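Local coordinates for protein alginate lyase, family PL7 (Zobellia galactanivorans, PDB 3ZPY) that probably cleaves alginate by beta-elimination, this chain being the family PL7 catalytic domain of a longer protein, at residues A5-I10 / E56-K61; E100-V105 / I240-V245; G117-G122 / V219-Q224; T180-K185 / L195-S200. All blocks are in the same frame, centred on the assembly; numbering follows the deposited sequence.

Overall arrangement
The four contacts span both sheets of the beta-sandwich. Contacts 2 and 4 lie in the seven-strand sheet, and strand 58-63 of contact 1 belongs to it too. Contact 3 lies in the other, ten-strand sheet. Contacts 1 and 2 have centres about 9 Å apart and are tied by the salt bridge from Glu-56 to Lys-241. Contacts 2 and 4 are also about 9 Å apart between centres and share the Thr-102 to Asn-183 bond. Contact 3, about 13 Å from contact 2 between centres, meets it in the core, where Val-219 touches Trp-101 and Ile-240. Its Tyr-222 face probably lines the alginate groove, as in PL7 relatives. The sodium ion binds elsewhere, at Thr-35, Ala-37 and Ile-40.

Contact 1 of 4, residues A5-I10 / E56-K61; sequences ASVLGI and EWVYFK
Val-7 and Leu-8, at the end of short helix 4-8, lie against the start of strand 58-63, with Leu-8 CA 6.6 Å from Val-58 CA and no backbone bond between the segments. The contact is apolar. Val-58 CG2 is the methyl at the middle of it, and it meets Leu-8 CB at 3.7 Å. Val-7 CG1 approaches the same methyl more loosely, 4.3 Å from Val-58 CG2. CG1 of Val-7 stands anti to its backbone N (chi1 166°), and it also rests 3.8 Å from Glu-56 O. Further along the strand, Leu-8 CD2 comes to the edge of the Phe-60 ring, close to the ring plane. This touch is slight, with CD2 of Leu-8 4.5 Å from CZ of Phe-60. Leu-8 also packs on Leu-79 of the ten-strand sheet and on Leu-243, so it reaches into the core between the sheets. The acid group of Glu-56 turns elsewhere and pairs with Lys-241. The helix stops just after Leu-8. Gly-9 takes positive phi (75°), and the chain folds back so that Ile-10 N bonds to Ala-5 O at 3.0 Å. A second, weak bond runs from Gly-9 N to Ser-6 O. This is a Schellman motif with Gly-9 as its C-prime residue, ending a helix that packs against strand 58-63, next to the edge strand 51-53 of the seven-strand sheet of the PL7 beta-sandwich.

Contact 2 of 4, residues E100-V105 / I240-V245; sequences EWTVQV and IKNLSV
This is an antiparallel strand pairing with a beta bulge, joining strand 96-107 to strand 235-247 inside the seven-strand sheet. Glu-100 and Ser-244 form one hydrogen-bonded pair, with Glu-100 N to Ser-244 O at 2.8 Å. Thr-102 and Lys-241 form the next, with Thr-102 N to Lys-241 O at 2.9 Å. Between these pairs, Trp-101 alone stands across from two residues, Asn-242 and Leu-243. Asn-242 takes positive phi (54°) and turns the chain there. Its carbonyl O accepts a CA-H contact from Trp-101, with CA and O 3.5 Å apart. On the core side, Trp-101 CB sits against two branches, Ile-240 CG2 and Leu-243 CD1, each 3.9 Å from it. Ile-240 CG2 also lies at the edge of the indole, near its plane. On the other face, Thr-102 CG2 packs on the extended Lys-241 chain, 3.9 Å from Lys-241 CE. The ammonium of Lys-241 goes on to a salt bridge with Glu-56. Thr-102 OG1 receives a weak bond from Asn-242 ND2 and is also bonded to Asn-183. Two waters bridge the strands on this face. One joins Glu-100 OE1 to Ser-244 OG, and the other donates to both Thr-102 OG1 and Asn-242 O. With Trp-101 and Ile-240 turned to the core and Glu-100, Thr-102 and Lys-241 on the other, partly exposed face, the pair is consistent with a jelly-roll beta-sandwich, whose curved antiparallel sheets often carry such bulges.

Contact 3 of 4, residues G117-G122 / V219-Q224; sequences GVLCFG and VGNYLQ
The pairing of Cys-120 with Tyr-222 belongs to the ten-strand sheet, the one that in PL7 lyases is concave and carries the alginate groove. Cys-120 N bonds to Tyr-222 O at 2.8 Å, and Tyr-222 N returns a nearly straight bond (173°) to Cys-120 O. A longer bond runs from Gln-224 N to Val-118 O at 3.2 Å, its donor well tilted from the carbonyl plane. A water further links Val-118 N to Gln-224 O.

Cys-120, Tyr-222 and Gln-224 gather on one face. The two CB atoms of Cys-120 and Tyr-222 meet at 3.9 Å. Gln-224 bends at chi2 (-79°), and its amide stands steeply over the Tyr-222 ring, with NE2 3.5 Å above the ring centre. The same NE2 makes a weak bond to Leu-223 O. Tyr-222 also has a cation-pi contact with Arg-76.

The other face looks into the core. There Leu-119 CB touches Leu-223 CD2 at 4.0 Å. Leu-119 CD2 lies 3.6 Å from Asn-221 OD1, a buried oxygen with no hydrogen-bond partner in the model. The ND2 of Asn-221 is held by Phe-60 O.

Beyond this the strands turn a corner. Gly-220 O receives a close CA-H contact from Phe-121, CA to O 3.1 Å. Phe-121 and Gly-122 together face Val-142 in a classic beta bulge. The segment 219-224 ends the YFKxGxYxQ sequence familiar in PL7 enzymes, and its Tyr-222 face is consistent with the substrate groove of this jelly roll.

Contact 4 of 4, residues T180-K185 / L195-S200; sequences TTYNCK and LFMNGS
Backbone bonds join Lys-185 and Phe-196 as an antiparallel pair, with Phe-196 N to Lys-185 O at 2.8 Å and Lys-185 N to Phe-196 O at 2.9 Å. Next to it, Asn-198 N bonds to Asn-183 O. The return bond comes from a side chain, because Asn-183 N gives its hydrogen to Asn-198 OD1 at 2.8 Å and 168°. Asn-198 thus grips Asn-183 with both its backbone and its amide. That amide lies near the Tyr-182 ring, their planes only 19° apart. Asn-183 OD1 turns to Thr-102 on the neighbouring strand. One water donates to Asn-183 O and accepts from Gly-199 N, adding a bridge at the turn.

The charged contact is a cation-pi pair. Lys-185 runs beside Phe-196 and bends at chi3 (65°), which places CE over one ring face, 3.6 Å from Phe-196 CD1. NZ of Lys-185 then stands 4.4 Å from the Phe-196 ring centre, almost on the normal.

Apolar packing lies on the opposite, core-facing side. Cys-184 CB is 4.3 Å from Leu-195 CD1. Met-197 is modelled in two conformers, so the approach of its CE to Tyr-182 CB (3.6 Å in the one described) is uncertain.

Strands 182-189 and 192-197 form a beta hairpin. At its open end, Asn-198 and Gly-199, both with positive phi, make the type I' turn that links strand 192-197 to strand 200-206, a turn characteristic of two-residue beta hairpins.

Contact 1 of 4, residues A5-I10 / E56-K61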
# COMPACT_ATOMS: atom_id res chain seq x y z
N ALA A 5 -11.39 -9.02 -8.30
CA ALA A 5 -10.48 -8.84 -9.42
C ALA A 5 -11.21 -8.28 -10.65
O ALA A 5 -10.70 -7.40 -11.35
CB ALA A 5 -9.79 -10.17 -9.74
N SER A 6 -12.44 -8.74 -10.86
CA SER A 6 -13.27 -8.24 -12.00
C SER A 6 -13.67 -6.74 -11.79
O SER A 6 -13.53 -5.92 -12.69
CB SER A 6 -14.54 -9.12 -12.12
OG SER A 6 -14.21 -10.35 -12.69
N VAL A 7 -14.11 -6.39 -10.56
CA VAL A 7 -14.51 -5.01 -10.28
C VAL A 7 -13.32 -4.07 -10.47
O VAL A 7 -13.47 -2.96 -11.02
CB VAL A 7 -15.15 -4.91 -8.87
CG1 VAL A 7 -15.24 -3.46 -8.45
CG2 VAL A 7 -16.49 -5.68 -8.83
N LEU A 8 -12.11 -4.46 -9.99
CA LEU A 8 -10.97 -3.58 -10.03
C LEU A 8 -10.26 -3.64 -11.39
O LEU A 8 -9.44 -2.75 -11.73
CB LEU A 8 -10.03 -3.95 -8.89
CG LEU A 8 -9.02 -2.89 -8.46
CD1 LEU A 8 -9.60 -1.54 -7.99
CD2 LEU A 8 -8.13 -3.49 -7.32
N GLY A 9 -10.57 -4.67 -12.18
CA GLY A 9 -9.92 -4.83 -13.51
C GLY A 9 -8.49 -5.31 -13.45
O GLY A 9 -7.65 -4.85 -14.24
N ILE A 10 -8.18 -6.19 -12.52
CA ILE A 10 -6.77 -6.68 -12.30
C ILE A 10 -6.70 -8.13 -12.74
O ILE A 10 -7.69 -8.83 -12.78
CB ILE A 10 -6.28 -6.52 -10.82
CG1 ILE A 10 -7.21 -7.26 -9.82
CG2 ILE A 10 -6.18 -4.99 -10.46
CD1 ILE A 10 -6.65 -7.24 -8.41
N GLU A 56 -18.40 -1.56 -6.35
CA GLU A 56 -17.85 -0.26 -6.72
C GLU A 56 -16.37 -0.24 -6.28
O GLU A 56 -15.50 0.10 -7.09
CB GLU A 56 -18.61 0.84 -5.97
CG GLU A 56 -18.00 2.23 -6.12
CD GLU A 56 -18.73 3.33 -5.33
OE1 GLU A 56 -19.80 3.05 -4.71
OE2 GLU A 56 -18.20 4.49 -5.28
N TRP A 57 -16.11 -0.53 -5.01
CA TRP A 57 -14.74 -0.47 -4.47
C TRP A 57 -14.24 -1.91 -4.19
O TRP A 57 -15.01 -2.81 -3.97
CB TRP A 57 -14.70 0.20 -3.09
CG TRP A 57 -15.34 1.55 -2.96
CD1 TRP A 57 -16.67 1.86 -2.65
CD2 TRP A 57 -14.67 2.80 -3.19
NE1 TRP A 57 -16.84 3.24 -2.61
CE2 TRP A 57 -15.62 3.86 -2.93
CE3 TRP A 57 -13.36 3.13 -3.46
CZ2 TRP A 57 -15.27 5.20 -3.01
CZ3 TRP A 57 -12.97 4.45 -3.53
CH2 TRP A 57 -13.91 5.51 -3.29
N VAL A 58 -12.94 -2.05 -4.11
CA VAL A 58 -12.28 -3.24 -3.54
C VAL A 58 -11.64 -2.82 -2.21
O VAL A 58 -10.95 -1.80 -2.15
CB VAL A 58 -11.26 -3.89 -4.51
CG1 VAL A 58 -10.46 -4.99 -3.81
CG2 VAL A 58 -12.01 -4.43 -5.75
N TYR A 59 -12.04 -3.54 -1.20
CA TYR A 59 -11.64 -3.25 0.22
C TYR A 59 -10.50 -4.12 0.63
O TYR A 59 -10.47 -5.34 0.27
CB TYR A 59 -12.81 -3.62 1.11
CG TYR A 59 -14.04 -2.71 0.93
CD1 TYR A 59 -14.91 -2.90 -0.14
CD2 TYR A 59 -14.34 -1.68 1.87
CE1 TYR A 59 -16.06 -2.08 -0.32
CE2 TYR A 59 -15.46 -0.86 1.65
CZ TYR A 59 -16.29 -1.05 0.59
OH TYR A 59 -17.43 -0.23 0.45
N PHE A 60 -9.49 -3.50 1.26
CA PHE A 60 -8.29 -4.16 1.81
C PHE A 60 -8.35 -3.92 3.24
O PHE A 60 -8.17 -2.77 3.72
CB PHE A 60 -7.06 -3.48 1.22
CG PHE A 60 -6.95 -3.61 -0.30
CD1 PHE A 60 -7.75 -2.78 -1.14
CD2 PHE A 60 -6.06 -4.53 -0.89
CE1 PHE A 60 -7.64 -2.91 -2.55
CE2 PHE A 60 -6.00 -4.67 -2.25
CZ PHE A 60 -6.73 -3.82 -3.08
N LYS A 61 -8.61 -5.03 3.99
CA LYS A 61 -8.81 -4.95 5.44
C LYS A 61 -7.66 -5.76 6.13
O LYS A 61 -7.50 -6.98 5.84
CB LYS A 61 -10.23 -5.61 5.78
CG LYS A 61 -10.64 -5.35 7.20
CD LYS A 61 -12.06 -5.80 7.48
CE LYS A 61 -12.50 -5.47 8.87
NZ LYS A 61 -13.95 -5.73 9.02

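Contact 2 of 4, residues E100-V105 / I240-V245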
# COMPACT_ATOMS: atom_id res chain seq x y z
N GLU A 100 -2.28 5.57 -10.83
CA GLU A 100 -3.48 6.36 -10.43
C GLU A 100 -4.48 5.44 -9.74
O GLU A 100 -4.69 4.30 -10.16
CB GLU A 100 -4.12 6.96 -11.64
CG GLU A 100 -3.26 8.04 -12.27
CD GLU A 100 -3.78 8.53 -13.60
OE1 GLU A 100 -3.62 7.72 -14.54
OE2 GLU A 100 -4.34 9.60 -13.67
N TRP A 101 -5.06 5.94 -8.66
CA TRP A 101 -6.11 5.18 -7.96
C TRP A 101 -6.95 6.10 -7.18
O TRP A 101 -6.50 7.14 -6.68
CB TRP A 101 -5.49 4.09 -7.06
CG TRP A 101 -4.73 4.46 -5.83
CD1 TRP A 101 -5.11 4.08 -4.53
CD2 TRP A 101 -3.49 5.20 -5.67
NE1 TRP A 101 -4.22 4.52 -3.62
CE2 TRP A 101 -3.20 5.20 -4.23
CE3 TRP A 101 -2.59 5.79 -6.53
CZ2 TRP A 101 -2.02 5.83 -3.73
CZ3 TRP A 101 -1.45 6.40 -6.03
CH2 TRP A 101 -1.20 6.45 -4.65
N THR A 102 -8.20 5.74 -7.03
CA THR A 102 -9.16 6.53 -6.28
C THR A 102 -9.32 5.79 -4.98
O THR A 102 -9.63 4.58 -4.96
CB THR A 102 -10.48 6.62 -7.10
OG1 THR A 102 -10.20 7.32 -8.31
CG2 THR A 102 -11.60 7.36 -6.31
N VAL A 103 -9.20 6.52 -3.93
CA VAL A 103 -9.06 5.80 -2.57
C VAL A 103 -9.91 6.51 -1.52
O VAL A 103 -10.13 7.74 -1.56
CB VAL A 103 -7.55 5.80 -2.14
CG1 VAL A 103 -7.04 7.22 -1.74
CG2 VAL A 103 -7.30 4.81 -1.00
N GLN A 104 -10.33 5.70 -0.55
CA GLN A 104 -10.66 6.21 0.79
C GLN A 104 -10.03 5.35 1.85
O GLN A 104 -9.69 4.17 1.61
CB GLN A 104 -12.14 6.20 1.06
CG GLN A 104 -13.05 6.92 0.02
CD GLN A 104 -14.42 7.11 0.58
OE1 GLN A 104 -14.75 6.50 1.66
NE2 GLN A 104 -15.24 7.91 -0.06
N VAL A 105 -9.80 5.99 3.00
CA VAL A 105 -9.39 5.22 4.18
C VAL A 105 -10.62 5.36 5.09
O VAL A 105 -11.02 6.50 5.40
CB VAL A 105 -8.07 5.66 4.81
CG1 VAL A 105 -7.81 4.83 6.08
CG2 VAL A 105 -6.95 5.62 3.77
N ILE A 240 -10.45 0.98 -2.76
CA ILE A 240 -9.84 1.51 -4.00
C ILE A 240 -10.78 1.24 -5.18
O ILE A 240 -11.42 0.16 -5.28
CB ILE A 240 -8.42 0.87 -4.22
CG1 ILE A 240 -7.54 1.16 -3.01
CG2 ILE A 240 -7.81 1.28 -5.54
CD1 ILE A 240 -6.18 0.44 -2.93
N LYS A 241 -10.75 2.19 -6.10
CA LYS A 241 -11.34 1.94 -7.43
C LYS A 241 -10.53 2.71 -8.47
O LYS A 241 -9.63 3.49 -8.12
CB LYS A 241 -12.80 2.37 -7.51
CG LYS A 241 -13.12 3.81 -7.25
CD LYS A 241 -14.65 4.00 -7.16
CE LYS A 241 -14.94 5.44 -6.92
NZ LYS A 241 -16.42 5.70 -6.99
N ASN A 242 -10.83 2.56 -9.77
CA ASN A 242 -10.24 3.33 -10.84
C ASN A 242 -8.70 3.25 -10.79
O ASN A 242 -8.02 4.32 -10.80
CB ASN A 242 -10.69 4.83 -10.74
CG ASN A 242 -12.13 5.00 -10.90
OD1 ASN A 242 -12.82 4.11 -11.35
ND2 ASN A 242 -12.62 6.09 -10.32
N LEU A 243 -8.16 2.04 -10.67
CA LEU A 243 -6.73 1.79 -10.55
C LEU A 243 -6.16 1.61 -11.95
O LEU A 243 -6.65 0.81 -12.74
CB LEU A 243 -6.56 0.45 -9.80
CG LEU A 243 -5.09 -0.03 -9.67
CD1 LEU A 243 -4.12 0.91 -8.96
CD2 LEU A 243 -5.09 -1.37 -8.94
N SER A 244 -5.05 2.28 -12.20
CA SER A 244 -4.24 1.95 -13.37
C SER A 244 -2.81 2.33 -13.16
O SER A 244 -2.51 3.26 -12.41
CB SER A 244 -4.78 2.67 -14.59
OG SER A 244 -4.54 4.04 -14.48
N VAL A 245 -1.92 1.61 -13.84
CA VAL A 245 -0.51 1.98 -13.90
C VAL A 245 -0.16 2.27 -15.38
O VAL A 245 -0.62 1.55 -16.27
CB VAL A 245 0.39 0.89 -13.30
CG1 VAL A 245 1.82 1.12 -13.71
CG2 VAL A 245 0.34 0.99 -11.80
O HOH W 1 -1.99 5.53 -14.57
O HOH W 2 -8.09 7.06 -10.15

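Contact 3 of 4, residues G117-G122 / V219-Q224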
# COMPACT_ATOMS: atom_id res chain seq x y z
N GLY A 117 -2.65 5.93 15.16
CA GLY A 117 -2.96 4.91 14.17
C GLY A 117 -2.49 5.41 12.85
O GLY A 117 -2.55 6.61 12.56
N VAL A 118 -1.98 4.50 12.01
CA VAL A 118 -1.43 4.89 10.72
C VAL A 118 -1.48 3.70 9.75
O VAL A 118 -1.14 2.56 10.14
CB VAL A 118 0.01 5.50 10.88
CG1 VAL A 118 0.96 4.62 11.72
CG2 VAL A 118 0.67 5.88 9.57
N LEU A 119 -1.67 3.98 8.46
CA LEU A 119 -1.46 2.95 7.50
C LEU A 119 -1.05 3.57 6.17
O LEU A 119 -1.20 4.79 5.96
CB LEU A 119 -2.72 2.11 7.34
CG LEU A 119 -4.01 2.84 6.78
CD1 LEU A 119 -4.02 3.03 5.27
CD2 LEU A 119 -5.25 2.00 7.14
N CYS A 120 -0.52 2.70 5.27
CA CYS A 120 -0.03 3.09 3.96
C CYS A 120 -0.94 2.52 2.88
O CYS A 120 -1.22 1.34 2.87
CB CYS A 120 1.39 2.50 3.83
SG CYS A 120 2.04 2.65 2.13
N PHE A 121 -1.41 3.39 2.03
CA PHE A 121 -2.41 3.00 0.99
C PHE A 121 -1.78 3.11 -0.44
O PHE A 121 -2.53 2.98 -1.42
CB PHE A 121 -3.72 3.77 1.16
CG PHE A 121 -3.58 5.28 1.11
CD1 PHE A 121 -3.59 5.99 -0.09
CD2 PHE A 121 -3.57 6.05 2.29
CE1 PHE A 121 -3.52 7.37 -0.12
CE2 PHE A 121 -3.45 7.41 2.27
CZ PHE A 121 -3.43 8.10 1.04
N GLY A 122 -0.47 3.45 -0.58
CA GLY A 122 0.16 3.28 -1.89
C GLY A 122 1.65 3.46 -1.66
O GLY A 122 2.07 4.16 -0.73
N VAL A 219 -0.14 -1.21 -3.92
CA VAL A 219 -1.29 -0.39 -3.52
C VAL A 219 -2.25 -1.29 -2.76
O VAL A 219 -2.45 -2.47 -3.11
CB VAL A 219 -2.01 0.28 -4.75
CG1 VAL A 219 -2.63 -0.77 -5.70
CG2 VAL A 219 -3.05 1.29 -4.37
N GLY A 220 -2.89 -0.73 -1.73
CA GLY A 220 -3.69 -1.62 -0.87
C GLY A 220 -3.69 -1.02 0.54
O GLY A 220 -3.80 0.23 0.76
N ASN A 221 -3.45 -1.94 1.50
CA ASN A 221 -3.43 -1.59 2.93
C ASN A 221 -2.24 -2.25 3.61
O ASN A 221 -2.29 -3.43 3.95
CB ASN A 221 -4.74 -2.03 3.59
CG ASN A 221 -4.89 -1.57 4.98
OD1 ASN A 221 -3.95 -0.95 5.55
ND2 ASN A 221 -6.02 -1.89 5.59
N TYR A 222 -1.22 -1.42 3.85
CA TYR A 222 0.01 -1.85 4.56
C TYR A 222 -0.06 -1.14 5.86
O TYR A 222 0.16 0.05 5.95
CB TYR A 222 1.23 -1.43 3.68
CG TYR A 222 2.61 -1.81 4.19
CD1 TYR A 222 2.81 -2.86 5.08
CD2 TYR A 222 3.69 -1.14 3.64
CE1 TYR A 222 4.10 -3.17 5.50
CE2 TYR A 222 4.93 -1.42 4.03
CZ TYR A 222 5.15 -2.47 4.94
OH TYR A 222 6.47 -2.88 5.37
N LEU A 223 -0.31 -1.87 6.96
CA LEU A 223 -0.37 -1.16 8.28
C LEU A 223 0.99 -0.68 8.63
O LEU A 223 2.01 -1.23 8.16
CB LEU A 223 -0.91 -2.07 9.40
CG LEU A 223 -2.31 -2.65 9.17
CD1 LEU A 223 -2.80 -3.35 10.45
CD2 LEU A 223 -3.30 -1.60 8.71
N GLN A 224 1.02 0.35 9.47
CA GLN A 224 2.25 0.96 9.98
C GLN A 224 2.30 1.05 11.49
O GLN A 224 1.25 1.07 12.10
CB GLN A 224 2.63 2.28 9.27
CG GLN A 224 2.92 2.11 7.81
CD GLN A 224 4.34 1.55 7.60
OE1 GLN A 224 5.28 2.15 8.06
NE2 GLN A 224 4.47 0.37 7.01
O HOH W 3 -1.12 2.09 13.42

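Contact 4 of 4, residues T180-K185 / L195-S200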
# COMPACT_ATOMS: atom_id res chain seq x y z
N THR A 180 -13.40 9.82 2.67
CA THR A 180 -13.31 10.93 1.76
C THR A 180 -12.57 10.48 0.54
O THR A 180 -11.44 9.95 0.65
CB THR A 180 -12.64 12.14 2.36
OG1 THR A 180 -13.41 12.59 3.48
CG2 THR A 180 -12.51 13.27 1.39
N THR A 181 -13.14 10.65 -0.63
CA THR A 181 -12.53 10.14 -1.89
C THR A 181 -11.42 11.08 -2.31
O THR A 181 -11.59 12.32 -2.42
CB THR A 181 -13.65 10.10 -2.93
OG1 THR A 181 -14.45 9.03 -2.48
CG2 THR A 181 -13.07 9.76 -4.33
N TYR A 182 -10.28 10.45 -2.60
CA TYR A 182 -9.14 11.20 -3.20
C TYR A 182 -8.78 10.47 -4.49
O TYR A 182 -8.58 9.24 -4.50
CB TYR A 182 -7.93 11.20 -2.27
CG TYR A 182 -8.22 11.95 -1.05
CD1 TYR A 182 -8.16 13.35 -1.01
CD2 TYR A 182 -8.57 11.25 0.15
CE1 TYR A 182 -8.42 14.05 0.15
CE2 TYR A 182 -8.92 11.94 1.33
CZ TYR A 182 -8.80 13.33 1.31
OH TYR A 182 -9.07 14.03 2.46
N ASN A 183 -8.64 11.24 -5.55
CA ASN A 183 -8.02 10.73 -6.77
C ASN A 183 -6.51 10.92 -6.74
O ASN A 183 -6.05 12.10 -6.79
CB ASN A 183 -8.59 11.41 -8.02
CG ASN A 183 -10.09 11.16 -8.15
OD1 ASN A 183 -10.55 9.98 -8.06
ND2 ASN A 183 -10.88 12.22 -8.38
N CYS A 184 -5.75 9.83 -6.56
CA CYS A 184 -4.31 9.93 -6.27
C CYS A 184 -3.55 9.63 -7.53
O CYS A 184 -3.96 8.78 -8.34
CB CYS A 184 -3.90 8.87 -5.22
SG CYS A 184 -4.81 8.94 -3.68
N LYS A 185 -2.43 10.34 -7.74
CA LYS A 185 -1.55 10.09 -8.87
C LYS A 185 -0.13 10.12 -8.32
O LYS A 185 0.33 11.19 -7.89
CB LYS A 185 -1.81 11.13 -9.96
CG LYS A 185 -0.95 10.91 -11.22
CD LYS A 185 -1.38 11.77 -12.40
CE LYS A 185 -1.20 13.23 -12.21
NZ LYS A 185 -1.29 14.06 -13.47
N LEU A 195 3.50 12.98 -5.52
CA LEU A 195 2.06 12.66 -5.35
C LEU A 195 1.23 13.83 -5.66
O LEU A 195 1.42 14.90 -5.12
CB LEU A 195 1.82 12.22 -3.88
CG LEU A 195 0.39 11.81 -3.51
CD1 LEU A 195 -0.08 10.51 -4.17
CD2 LEU A 195 0.28 11.70 -2.00
N PHE A 196 0.19 13.57 -6.49
CA PHE A 196 -0.91 14.49 -6.70
C PHE A 196 -2.15 13.91 -5.98
O PHE A 196 -2.40 12.68 -6.00
CB PHE A 196 -1.28 14.63 -8.21
CG PHE A 196 -0.16 15.22 -9.09
CD1 PHE A 196 0.90 14.41 -9.56
CD2 PHE A 196 -0.29 16.48 -9.61
CE1 PHE A 196 1.94 14.99 -10.32
CE2 PHE A 196 0.70 17.07 -10.36
CZ PHE A 196 1.78 16.31 -10.74
N MET A 197 -2.99 14.81 -5.41
CA MET A 197 -4.22 14.41 -4.74
C MET A 197 -5.27 15.34 -5.30
O MET A 197 -5.11 16.56 -5.18
CB MET A 197 -4.10 14.59 -3.22
CG MET A 197 -3.18 13.60 -2.52
SD MET A 197 -3.65 11.85 -2.74
CE MET A 197 -4.51 11.45 -1.20
N ASN A 198 -6.34 14.75 -5.91
CA ASN A 198 -7.38 15.57 -6.51
C ASN A 198 -6.85 16.65 -7.42
O ASN A 198 -7.40 17.75 -7.46
CB ASN A 198 -8.35 16.16 -5.47
CG ASN A 198 -9.15 15.07 -4.79
OD1 ASN A 198 -9.24 13.99 -5.31
ND2 ASN A 198 -9.68 15.36 -3.59
N GLY A 199 -5.76 16.28 -8.12
CA GLY A 199 -5.17 17.17 -9.15
C GLY A 199 -4.11 18.17 -8.68
O GLY A 199 -3.53 18.90 -9.49
N SER A 200 -3.89 18.25 -7.37
CA SER A 200 -2.89 19.16 -6.85
C SER A 200 -1.59 18.37 -6.50
O SER A 200 -1.67 17.34 -5.85
CB SER A 200 -3.43 19.79 -5.52
OG SER A 200 -4.53 20.71 -5.66
O HOH W 4 -4.51 13.73 -8.47